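Local coordinates for transcriptional regulator, LacI family protein (Rhodococcus jostii, PDB 3K9C), which probably acts as a LacI-family transcription factor that binds DNA at cis-regulatory sites and carries a periplasmic-binding-protein-like domain, at residues 199-204 with 231-236; 70-75 with 83-88; 90-95 with 245-250; 207-210 with 214-217. One frame throughout, in Å; residues are numbered along the deposited sequence.

Interaction 1 (199-204 with 231-236)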
loop_
_atom_site.group_PDB
_atom_site.type_symbol
_atom_site.label_atom_id
_atom_site.label_comp_id
_atom_site.label_asym_id
_atom_site.label_seq_id
_atom_site.Cartn_x
_atom_site.Cartn_y
_atom_site.Cartn_z
ATOM N N GLY B 199 -6.571 11.911 -0.161
ATOM C CA GLY B 199 -6.069 13.145 -0.746
ATOM C C GLY B 199 -6.998 14.319 -0.501
ATOM O O GLY B 199 -6.557 15.473 -0.373
ATOM N N VAL B 200 -8.295 14.028 -0.451
ATOM C CA VAL B 200 -9.307 15.038 -0.214
ATOM C C VAL B 200 -9.120 15.585 1.197
ATOM O O VAL B 200 -9.132 16.792 1.405
ATOM C CB VAL B 200 -10.725 14.440 -0.343
ATOM C CG1 VAL B 200 -11.767 15.464 0.082
ATOM C CG2 VAL B 200 -10.965 13.969 -1.788
ATOM N N LEU B 201 -8.956 14.680 2.159
ATOM C CA LEU B 201 -8.759 15.062 3.556
ATOM C C LEU B 201 -7.442 15.810 3.739
ATOM O O LEU B 201 -7.377 16.763 4.513
ATOM C CB LEU B 201 -8.752 13.823 4.455
ATOM C CG LEU B 201 -10.062 13.049 4.585
ATOM C CD1 LEU B 201 -9.806 11.731 5.308
ATOM C CD2 LEU B 201 -11.082 13.891 5.333
ATOM N N ASP B 202 -6.396 15.357 3.042
ATOM C CA ASP B 202 -5.080 15.993 3.129
ATOM C C ASP B 202 -5.148 17.444 2.682
ATOM O O ASP B 202 -4.544 18.324 3.301
ATOM C CB ASP B 202 -4.050 15.293 2.242
ATOM C CG ASP B 202 -3.817 13.856 2.624
ATOM O OD1 ASP B 202 -3.928 13.518 3.824
ATOM O OD2 ASP B 202 -3.496 13.063 1.707
ATOM N N LEU B 203 -5.864 17.686 1.592
ATOM C CA LEU B 203 -6.003 19.033 1.064
ATOM C C LEU B 203 -6.847 19.897 1.983
ATOM O O LEU B 203 -6.476 21.027 2.299
ATOM C CB LEU B 203 -6.656 19.010 -0.322
ATOM C CG LEU B 203 -6.870 20.424 -0.869
ATOM C CD1 LEU B 203 -5.525 20.964 -1.309
ATOM C CD2 LEU B 203 -7.846 20.428 -2.029
ATOM N N LEU B 204 -7.991 19.364 2.402
ATOM C CA LEU B 204 -8.905 20.099 3.272
ATOM C C LEU B 204 -8.267 20.544 4.583
ATOM O O LEU B 204 -8.463 21.676 5.014
ATOM C CB LEU B 204 -10.147 19.252 3.573
ATOM C CG LEU B 204 -11.139 19.066 2.422
ATOM C CD1 LEU B 204 -12.300 18.194 2.877
ATOM C CD2 LEU B 204 -11.648 20.428 1.974
ATOM N N VAL B 231 -7.332 8.842 11.163
ATOM C CA VAL B 231 -8.028 9.183 9.929
ATOM C C VAL B 231 -9.532 9.039 10.162
ATOM O O VAL B 231 -10.294 9.975 9.914
ATOM C CB VAL B 231 -7.582 8.277 8.760
ATOM C CG1 VAL B 231 -8.351 8.632 7.502
ATOM C CG2 VAL B 231 -6.089 8.447 8.521
ATOM N N GLN B 232 -9.939 7.871 10.666
ATOM C CA GLN B 232 -11.342 7.561 10.972
ATOM C C GLN B 232 -12.298 8.002 9.860
ATOM O O GLN B 232 -13.216 8.791 10.077
ATOM C CB GLN B 232 -11.748 8.200 12.308
ATOM C CG GLN B 232 -10.711 9.152 12.907
ATOM C CD GLN B 232 -11.206 9.853 14.165
ATOM O OE1 GLN B 232 -11.562 9.208 15.161
ATOM N NE2 GLN B 232 -11.234 11.180 14.124
HETATM N N MSE B 233 -12.087 7.440 8.677
HETATM C CA MSE B 233 -12.868 7.760 7.493
HETATM C C MSE B 233 -14.187 7.004 7.315
HETATM O O MSE B 233 -14.228 5.770 7.351
HETATM C CB MSE B 233 -11.982 7.528 6.273
HETATM C CG MSE B 233 -12.509 8.041 4.962
HETATM SE SE MSE B 233 -11.357 7.267 3.627
HETATM C CE MSE B 233 -9.865 8.474 3.862
ATOM N N THR B 234 -15.267 7.762 7.142
ATOM C CA THR B 234 -16.583 7.180 6.892
ATOM C C THR B 234 -16.418 6.638 5.477
ATOM O O THR B 234 -15.905 7.340 4.594
ATOM C CB THR B 234 -17.693 8.260 6.923
ATOM O OG1 THR B 234 -17.838 8.746 8.259
ATOM C CG2 THR B 234 -19.023 7.695 6.440
ATOM N N THR B 235 -16.844 5.400 5.256
ATOM C CA THR B 235 -16.664 4.770 3.956
ATOM C C THR B 235 -17.715 3.702 3.679
ATOM O O THR B 235 -18.551 3.407 4.527
ATOM C CB THR B 235 -15.261 4.115 3.890
ATOM O OG1 THR B 235 -14.982 3.685 2.558
ATOM C CG2 THR B 235 -15.197 2.914 4.820
ATOM N N ILE B 236 -17.653 3.125 2.486
ATOM C CA ILE B 236 -18.576 2.080 2.078
ATOM C C ILE B 236 -17.828 0.765 1.927
ATOM O O ILE B 236 -16.912 0.655 1.104
ATOM C CB ILE B 236 -19.244 2.433 0.738
ATOM C CG1 ILE B 236 -20.135 3.657 0.930
ATOM C CG2 ILE B 236 -20.045 1.257 0.227
ATOM C CD1 ILE B 236 -20.574 4.257 -0.349
#

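Interaction 2 (70-75 with 83-88)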
loop_
_atom_site.group_PDB
_atom_site.type_symbol
_atom_site.label_atom_id
_atom_site.label_comp_id
_atom_site.label_asym_id
_atom_site.label_seq_id
_atom_site.Cartn_x
_atom_site.Cartn_y
_atom_site.Cartn_z
ATOM N N ALA B 70 -8.031 -18.594 -13.128
ATOM C CA ALA B 70 -7.399 -17.292 -13.044
ATOM C C ALA B 70 -8.414 -16.295 -12.516
ATOM O O ALA B 70 -9.469 -16.101 -13.118
ATOM C CB ALA B 70 -6.895 -16.850 -14.421
ATOM N N ILE B 71 -8.091 -15.689 -11.377
ATOM C CA ILE B 71 -8.936 -14.678 -10.749
ATOM C C ILE B 71 -8.245 -13.321 -10.952
ATOM O O ILE B 71 -7.155 -13.079 -10.421
ATOM C CB ILE B 71 -9.079 -14.947 -9.247
ATOM C CG1 ILE B 71 -9.824 -16.261 -9.025
ATOM C CG2 ILE B 71 -9.798 -13.784 -8.575
ATOM C CD1 ILE B 71 -9.811 -16.724 -7.595
ATOM N N LEU B 72 -8.874 -12.444 -11.730
ATOM C CA LEU B 72 -8.304 -11.130 -12.012
ATOM C C LEU B 72 -8.981 -10.031 -11.190
ATOM O O LEU B 72 -10.177 -9.775 -11.344
ATOM C CB LEU B 72 -8.441 -10.801 -13.507
ATOM C CG LEU B 72 -8.043 -11.859 -14.550
ATOM C CD1 LEU B 72 -8.137 -11.240 -15.945
ATOM C CD2 LEU B 72 -6.637 -12.367 -14.301
ATOM N N LEU B 73 -8.218 -9.378 -10.320
ATOM C CA LEU B 73 -8.781 -8.305 -9.508
ATOM C C LEU B 73 -8.796 -6.974 -10.270
ATOM O O LEU B 73 -7.756 -6.472 -10.678
ATOM C CB LEU B 73 -7.987 -8.146 -8.211
ATOM C CG LEU B 73 -7.732 -9.399 -7.374
ATOM C CD1 LEU B 73 -7.221 -8.981 -5.988
ATOM C CD2 LEU B 73 -9.009 -10.217 -7.246
ATOM N N GLY B 74 -9.986 -6.419 -10.472
ATOM C CA GLY B 74 -10.111 -5.152 -11.177
ATOM C C GLY B 74 -9.395 -5.089 -12.516
ATOM O O GLY B 74 -8.799 -4.072 -12.857
ATOM N N THR B 75 -9.460 -6.169 -13.284
ATOM C CA THR B 75 -8.804 -6.233 -14.586
ATOM C C THR B 75 -9.297 -5.182 -15.585
ATOM O O THR B 75 -10.449 -4.747 -15.531
ATOM C CB THR B 75 -8.983 -7.637 -15.221
ATOM O OG1 THR B 75 -8.246 -7.709 -16.449
ATOM C CG2 THR B 75 -10.452 -7.916 -15.499
ATOM N N GLY B 83 -11.628 -13.102 -23.499
ATOM C CA GLY B 83 -11.998 -14.269 -24.277
ATOM C C GLY B 83 -10.821 -15.198 -24.481
ATOM O O GLY B 83 -10.903 -16.387 -24.181
ATOM N N ALA B 84 -9.717 -14.654 -24.979
ATOM C CA ALA B 84 -8.525 -15.453 -25.221
ATOM C C ALA B 84 -8.065 -16.149 -23.943
ATOM O O ALA B 84 -7.624 -17.300 -23.973
ATOM C CB ALA B 84 -7.414 -14.572 -25.768
ATOM N N LEU B 85 -8.172 -15.450 -22.819
ATOM C CA LEU B 85 -7.765 -16.020 -21.543
ATOM C C LEU B 85 -8.703 -17.143 -21.121
ATOM O O LEU B 85 -8.263 -18.185 -20.635
ATOM C CB LEU B 85 -7.743 -14.939 -20.456
ATOM C CG LEU B 85 -7.471 -15.469 -19.046
ATOM C CD1 LEU B 85 -6.080 -16.068 -19.000
ATOM C CD2 LEU B 85 -7.620 -14.351 -18.025
ATOM N N ALA B 86 -9.999 -16.919 -21.308
ATOM C CA ALA B 86 -11.016 -17.897 -20.950
ATOM C C ALA B 86 -10.886 -19.162 -21.799
ATOM O O ALA B 86 -11.330 -20.237 -21.393
ATOM C CB ALA B 86 -12.398 -17.291 -21.118
ATOM N N ASP B 87 -10.275 -19.035 -22.974
ATOM C CA ASP B 87 -10.100 -20.186 -23.854
ATOM C C ASP B 87 -8.975 -21.093 -23.383
ATOM O O ASP B 87 -8.819 -22.207 -23.881
ATOM C CB ASP B 87 -9.817 -19.739 -25.291
ATOM C CG ASP B 87 -11.010 -19.056 -25.934
ATOM O OD1 ASP B 87 -12.131 -19.605 -25.849
ATOM O OD2 ASP B 87 -10.826 -17.974 -26.536
ATOM N N ARG B 88 -8.196 -20.628 -22.414
ATOM C CA ARG B 88 -7.089 -21.427 -21.908
ATOM C C ARG B 88 -7.321 -21.953 -20.501
ATOM O O ARG B 88 -6.823 -23.023 -20.134
ATOM C CB ARG B 88 -5.803 -20.608 -21.916
ATOM C CG ARG B 88 -5.407 -20.074 -23.271
ATOM C CD ARG B 88 -3.965 -19.642 -23.211
ATOM N NE ARG B 88 -3.140 -20.734 -22.701
ATOM C CZ ARG B 88 -1.875 -20.605 -22.315
ATOM N NH1 ARG B 88 -1.276 -19.422 -22.381
ATOM N NH2 ARG B 88 -1.213 -21.661 -21.858
#

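Interaction 3 (90-95 with 245-250)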
loop_
_atom_site.group_PDB
_atom_site.type_symbol
_atom_site.label_atom_id
_atom_site.label_comp_id
_atom_site.label_asym_id
_atom_site.label_seq_id
_atom_site.Cartn_x
_atom_site.Cartn_y
_atom_site.Cartn_z
ATOM N N PRO B 90 -10.330 -21.588 -16.921
ATOM C CA PRO B 90 -11.526 -20.929 -16.391
ATOM C C PRO B 90 -11.078 -19.610 -15.756
ATOM O O PRO B 90 -10.037 -19.558 -15.089
ATOM C CB PRO B 90 -12.041 -21.932 -15.365
ATOM C CG PRO B 90 -11.652 -23.251 -15.977
ATOM C CD PRO B 90 -10.236 -22.978 -16.438
ATOM N N ALA B 91 -11.850 -18.552 -15.971
ATOM C CA ALA B 91 -11.499 -17.240 -15.437
ATOM C C ALA B 91 -12.667 -16.522 -14.771
ATOM O O ALA B 91 -13.826 -16.701 -15.147
ATOM C CB ALA B 91 -10.913 -16.369 -16.553
ATOM N N LEU B 92 -12.334 -15.701 -13.779
ATOM C CA LEU B 92 -13.308 -14.924 -13.023
ATOM C C LEU B 92 -12.702 -13.572 -12.649
ATOM O O LEU B 92 -11.569 -13.493 -12.157
ATOM C CB LEU B 92 -13.711 -15.688 -11.754
ATOM C CG LEU B 92 -14.797 -15.117 -10.839
ATOM C CD1 LEU B 92 -15.499 -16.276 -10.133
ATOM C CD2 LEU B 92 -14.194 -14.155 -9.817
ATOM N N VAL B 93 -13.451 -12.506 -12.905
ATOM C CA VAL B 93 -12.992 -11.165 -12.582
ATOM C C VAL B 93 -13.643 -10.705 -11.280
ATOM O O VAL B 93 -14.750 -11.133 -10.942
ATOM C CB VAL B 93 -13.351 -10.159 -13.703
ATOM C CG1 VAL B 93 -12.759 -10.628 -15.030
ATOM C CG2 VAL B 93 -14.863 -10.000 -13.806
ATOM N N VAL B 94 -12.947 -9.839 -10.552
ATOM C CA VAL B 94 -13.462 -9.311 -9.299
ATOM C C VAL B 94 -13.568 -7.790 -9.342
ATOM O O VAL B 94 -12.733 -7.118 -9.945
ATOM C CB VAL B 94 -12.557 -9.696 -8.116
ATOM C CG1 VAL B 94 -13.099 -9.094 -6.833
ATOM C CG2 VAL B 94 -12.490 -11.203 -7.978
ATOM N N ALA B 95 -14.603 -7.262 -8.694
ATOM C CA ALA B 95 -14.830 -5.824 -8.609
ATOM C C ALA B 95 -15.293 -5.197 -9.915
ATOM O O ALA B 95 -15.186 -3.988 -10.098
ATOM C CB ALA B 95 -13.565 -5.130 -8.119
ATOM N N GLU B 245 -14.126 -15.010 -0.520
ATOM C CA GLU B 245 -14.648 -16.372 -0.424
ATOM C C GLU B 245 -15.510 -16.701 -1.633
ATOM O O GLU B 245 -15.455 -17.810 -2.159
ATOM C CB GLU B 245 -15.492 -16.551 0.847
ATOM C CG GLU B 245 -14.768 -16.284 2.145
ATOM C CD GLU B 245 -15.489 -16.888 3.343
ATOM O OE1 GLU B 245 -15.566 -18.134 3.419
ATOM O OE2 GLU B 245 -15.979 -16.124 4.206
ATOM N N ALA B 246 -16.312 -15.731 -2.064
ATOM C CA ALA B 246 -17.196 -15.904 -3.209
ATOM C C ALA B 246 -16.396 -16.068 -4.500
ATOM O O ALA B 246 -16.753 -16.872 -5.368
ATOM C CB ALA B 246 -18.130 -14.722 -3.322
ATOM N N ALA B 247 -15.312 -15.307 -4.627
ATOM C CA ALA B 247 -14.476 -15.396 -5.812
ATOM C C ALA B 247 -13.829 -16.784 -5.886
ATOM O O ALA B 247 -13.799 -17.405 -6.955
ATOM C CB ALA B 247 -13.407 -14.305 -5.780
ATOM N N VAL B 248 -13.313 -17.262 -4.753
ATOM C CA VAL B 248 -12.683 -18.582 -4.704
ATOM C C VAL B 248 -13.701 -19.689 -5.017
ATOM O O VAL B 248 -13.400 -20.595 -5.796
ATOM C CB VAL B 248 -12.025 -18.863 -3.314
ATOM C CG1 VAL B 248 -11.683 -20.346 -3.179
ATOM C CG2 VAL B 248 -10.750 -18.052 -3.171
ATOM N N ASP B 249 -14.892 -19.618 -4.416
ATOM C CA ASP B 249 -15.937 -20.620 -4.657
ATOM C C ASP B 249 -16.399 -20.591 -6.108
ATOM O O ASP B 249 -16.626 -21.636 -6.711
ATOM C CB ASP B 249 -17.142 -20.391 -3.745
ATOM C CG ASP B 249 -16.865 -20.767 -2.303
ATOM O OD1 ASP B 249 -16.261 -21.837 -2.076
ATOM O OD2 ASP B 249 -17.263 -20.002 -1.393
ATOM N N GLY B 250 -16.549 -19.390 -6.661
ATOM C CA GLY B 250 -16.962 -19.262 -8.048
ATOM C C GLY B 250 -15.936 -19.910 -8.960
ATOM O O GLY B 250 -16.282 -20.580 -9.934
#

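Interaction 4 (207-210 with 214-217)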
loop_
_atom_site.group_PDB
_atom_site.type_symbol
_atom_site.label_atom_id
_atom_site.label_comp_id
_atom_site.label_asym_id
_atom_site.label_seq_id
_atom_site.Cartn_x
_atom_site.Cartn_y
_atom_site.Cartn_z
ATOM N N SER B 207 -5.798 23.190 4.042
ATOM C CA SER B 207 -6.450 24.405 3.585
ATOM C C SER B 207 -7.122 25.116 4.747
ATOM O O SER B 207 -7.743 26.161 4.570
ATOM C CB SER B 207 -7.478 24.065 2.511
ATOM O OG SER B 207 -6.836 23.457 1.405
ATOM N N GLY B 208 -6.996 24.534 5.934
ATOM C CA GLY B 208 -7.589 25.123 7.120
ATOM C C GLY B 208 -9.051 24.778 7.341
ATOM O O GLY B 208 -9.696 25.333 8.230
ATOM N N ARG B 209 -9.587 23.862 6.545
ATOM C CA ARG B 209 -10.986 23.490 6.706
ATOM C C ARG B 209 -11.116 22.227 7.547
ATOM O O ARG B 209 -10.333 21.286 7.395
ATOM C CB ARG B 209 -11.635 23.301 5.338
ATOM C CG ARG B 209 -11.638 24.572 4.501
ATOM C CD ARG B 209 -12.386 24.371 3.197
ATOM N NE ARG B 209 -12.445 25.588 2.391
ATOM C CZ ARG B 209 -11.385 26.188 1.857
ATOM N NH1 ARG B 209 -10.169 25.688 2.040
ATOM N NH2 ARG B 209 -11.541 27.285 1.132
ATOM N N ASP B 210 -12.098 22.217 8.447
ATOM C CA ASP B 210 -12.317 21.071 9.323
ATOM C C ASP B 210 -13.264 20.038 8.739
ATOM O O ASP B 210 -14.240 20.369 8.059
ATOM C CB ASP B 210 -12.885 21.506 10.680
ATOM C CG ASP B 210 -11.907 22.319 11.500
ATOM O OD1 ASP B 210 -10.726 21.919 11.601
ATOM O OD2 ASP B 210 -12.327 23.354 12.060
ATOM N N ASP B 214 -16.637 21.650 8.835
ATOM C CA ASP B 214 -16.881 22.445 7.641
ATOM C C ASP B 214 -17.399 21.606 6.477
ATOM O O ASP B 214 -18.422 21.937 5.876
ATOM C CB ASP B 214 -15.600 23.166 7.214
ATOM C CG ASP B 214 -15.222 24.298 8.156
ATOM O OD1 ASP B 214 -16.055 25.207 8.351
ATOM O OD2 ASP B 214 -14.095 24.285 8.695
ATOM N N ILE B 215 -16.691 20.519 6.175
ATOM C CA ILE B 215 -17.034 19.633 5.065
ATOM C C ILE B 215 -16.980 18.150 5.463
ATOM O O ILE B 215 -16.082 17.724 6.200
ATOM C CB ILE B 215 -16.050 19.858 3.880
ATOM C CG1 ILE B 215 -16.236 21.263 3.312
ATOM C CG2 ILE B 215 -16.255 18.799 2.789
ATOM C CD1 ILE B 215 -15.251 21.606 2.233
ATOM N N SER B 216 -17.949 17.376 4.972
ATOM C CA SER B 216 -18.000 15.942 5.235
ATOM C C SER B 216 -17.391 15.198 4.050
ATOM O O SER B 216 -17.490 15.638 2.901
ATOM C CB SER B 216 -19.440 15.473 5.455
ATOM O OG SER B 216 -19.916 15.852 6.737
ATOM N N VAL B 217 -16.757 14.069 4.334
ATOM C CA VAL B 217 -16.113 13.280 3.300
ATOM C C VAL B 217 -16.445 11.806 3.483
ATOM O O VAL B 217 -16.452 11.309 4.602
ATOM C CB VAL B 217 -14.560 13.440 3.359
ATOM C CG1 VAL B 217 -13.900 12.664 2.212
ATOM C CG2 VAL B 217 -14.189 14.911 3.296
#

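Interaction 1 (199-204 with 231-236)
Val231 starts the contact from the loop ahead of strand 235-237, where its CG1 comes within 4.1 Å of CD1 of Leu201, a residue of helix 194-206; both segments belong to the periplasmic-binding-protein-like domain, and the contact links that helix to the loop. With CG1 anti to the backbone N (chi1 178°), this branch is the one presented to the leucine, and the two side chains meet at a slant. Gln232 then turns the chain in a left-handed conformation. Met233, present as selenomethionine, makes the closer approach. Its chain runs out extended and then turns at the CG-SE bond (chi3 -78°), which swings the terminal methyl CE to 3.6 Å from the same Leu201 CD1. The Met233 side chain also touches Asp194, Ala197 and Thr198 of the same helix. Beyond it the segment makes polar bonds: Thr234 OG1 to Thr275 OG1 and Arg272 N, and Thr235 OG1 to Asp194 OD1 near the start of the helix. On the helix, Asp202 packs on His230 of the second subunit. One leucine methyl thus receives both loop residues; the two contacts across the segments are both between apolar methyls, and 90 Å² is buried. Leu201 and Met233 are buried, and since such contacts have no preferred direction, the fit probably depends on shape, while polar bonds lie farther along the loop.

Interaction 2 (70-75 with 83-88)
Leu85 of helix 79-86 and Leu72 of strand 67-73 meet tip to tip inside a beta-alpha-beta unit, whose second strand is 91-94, in the open alpha/beta sheet of a periplasmic-binding-protein-like fold. The contact between the segments is apolar throughout. Leu85 CD2 approaches Leu72 CD1 at 3.8 Å and stands 4.4 Å from Ala70 CB, so a single helix methyl touches two strand residues. Ala70 and Leu72 alternate along the strand and therefore share the face turned to the helix, whereas Ile71 points to the other. With CG anti to the backbone N (chi1 174°), Leu85 points CD2 at the strand. The same side chain also packs on Ala91 of the next strand and on Val59 and Met63 of helix 55-63, so Leu85 lies between its own helix, helix 55-63 and the sheet. Hydrogen bonds surround this packing. Strand 67-73 is bonded on one side to Leu92 and on the other to Gly16 and Val18. After the strand, Thr75 OG1 bonds to Glu55 OE2 and Phe77 N. Within 83-88, Arg88 N bonds back to Leu85 O at 3.0 Å, so the residue whose CD2 makes both contacts is itself tied through its carbonyl.

Interaction 3 (90-95 with 245-250)
Gly250 N donates to Ala246 O at 2.8 Å, the shortest polar bond here and a regular rung of helix 240-255; Gly250, so held, is touched at its C atom by Leu92 CD1. Between the segments there is van der Waals packing only, partly onto the helix backbone. Leu92 divides its two methyls. CD1 lies over the helix backbone, 3.8 Å from Gly250 C and equally 3.8 Å from Ala247 O, while CD2 comes to 4.1 Å from Ala247 CB. With CG anti to its own backbone N (chi1 -176°), the leucine directs its branch point at the helix, and both methyls meet it. Val94, two residues on and on the same face of the strand, brings CG2 to 3.9 Å from Ala247 CB, so the alanine methyl is received by both strand side chains. The absence of a side chain at Gly250 matters: a CB there would fall only 2.8 Å from Leu92 CD1. Small residues on this helix face thus let strand and helix come close, with 9.1 Å between the axes of 91-94 and 245-250 and their directions nearly antiparallel at 166°. The helix turns a different side to helix 24-39, where Val248 packs on Ile33 and Ala36; at the end of that helix Glu245 forms a salt bridge with Arg39 and Asp249 one with Arg40. Strand 91-94 itself lies between strands 67-73 and 104-108 in the parallel part of the sheet, and helices 240-255 and 24-39 pack side by side across that face, with Leu29 of the latter also touching Val94.

Interaction 4 (207-210 with 214-217)
Asp210 is tied to Asp214 by two hydrogen bonds and to Ile215 by a third, closing a tight loop. Asp210 N donates to Asp214 OD2 at 2.9 Å, nearly straight (169°) and using the anti lone pair of that oxygen; Asp214 CG, beside its backbone N and anti to the carbonyl carbon (chi1 -71°), brings OD2 back to this N-H. In return Asp210 O takes two donors. Ile215 N approaches almost in line with the carbonyl at 3.1 Å, whereas Asp214 N, at 2.8 Å, comes from above the carbonyl plane with a bent N-H (136°). The carboxylate planes are nearly parallel but offset, with Asp210 OD2 3.9 Å from Asp214 OD2; this likeness of charge probably raises their proton affinity somewhat, offset at Asp214 by the backbone N-H. With an alanine in place of Asp214, Asp210 N would probably be left without its acceptor and the start of the loop would be freer to shift. Farther out, the extended Arg209 chain crosses Ile215 at a slant, CD against CD1 at 4.1 Å. Gly208, with positive phi, ends the preceding helix in a Schellman motif. The loop thus joins helix 194-206, where Leu204 packs on Ile215, to strand 216-218, an edge strand of the four-stranded parallel sheet.

In the fold
The four contacts fall into two pairs on opposite sides of the chain's centre. Interactions 2 and 3 have centres 10 Å apart and share neighbouring strands 67-73 and 91-94 of the larger sheet, joined by a probable hydrogen bond from Val94 N to Leu72 O. Interactions 1 and 4, also 10 Å apart, share helix 194-206 and touch where Leu201 packs on Val217. Between the pairs, centres lie 30 to 42 Å apart. Along the chain interaction 2 comes first; interaction 3 then spans about 150 residues that include interactions 1 and 4. The chain seems to leave one lobe, build the other and return through strand 235-237, by which interaction 1 also reaches the larger sheet, and helix 240-255, consistent with a two-lobed periplasmic-binding-protein fold.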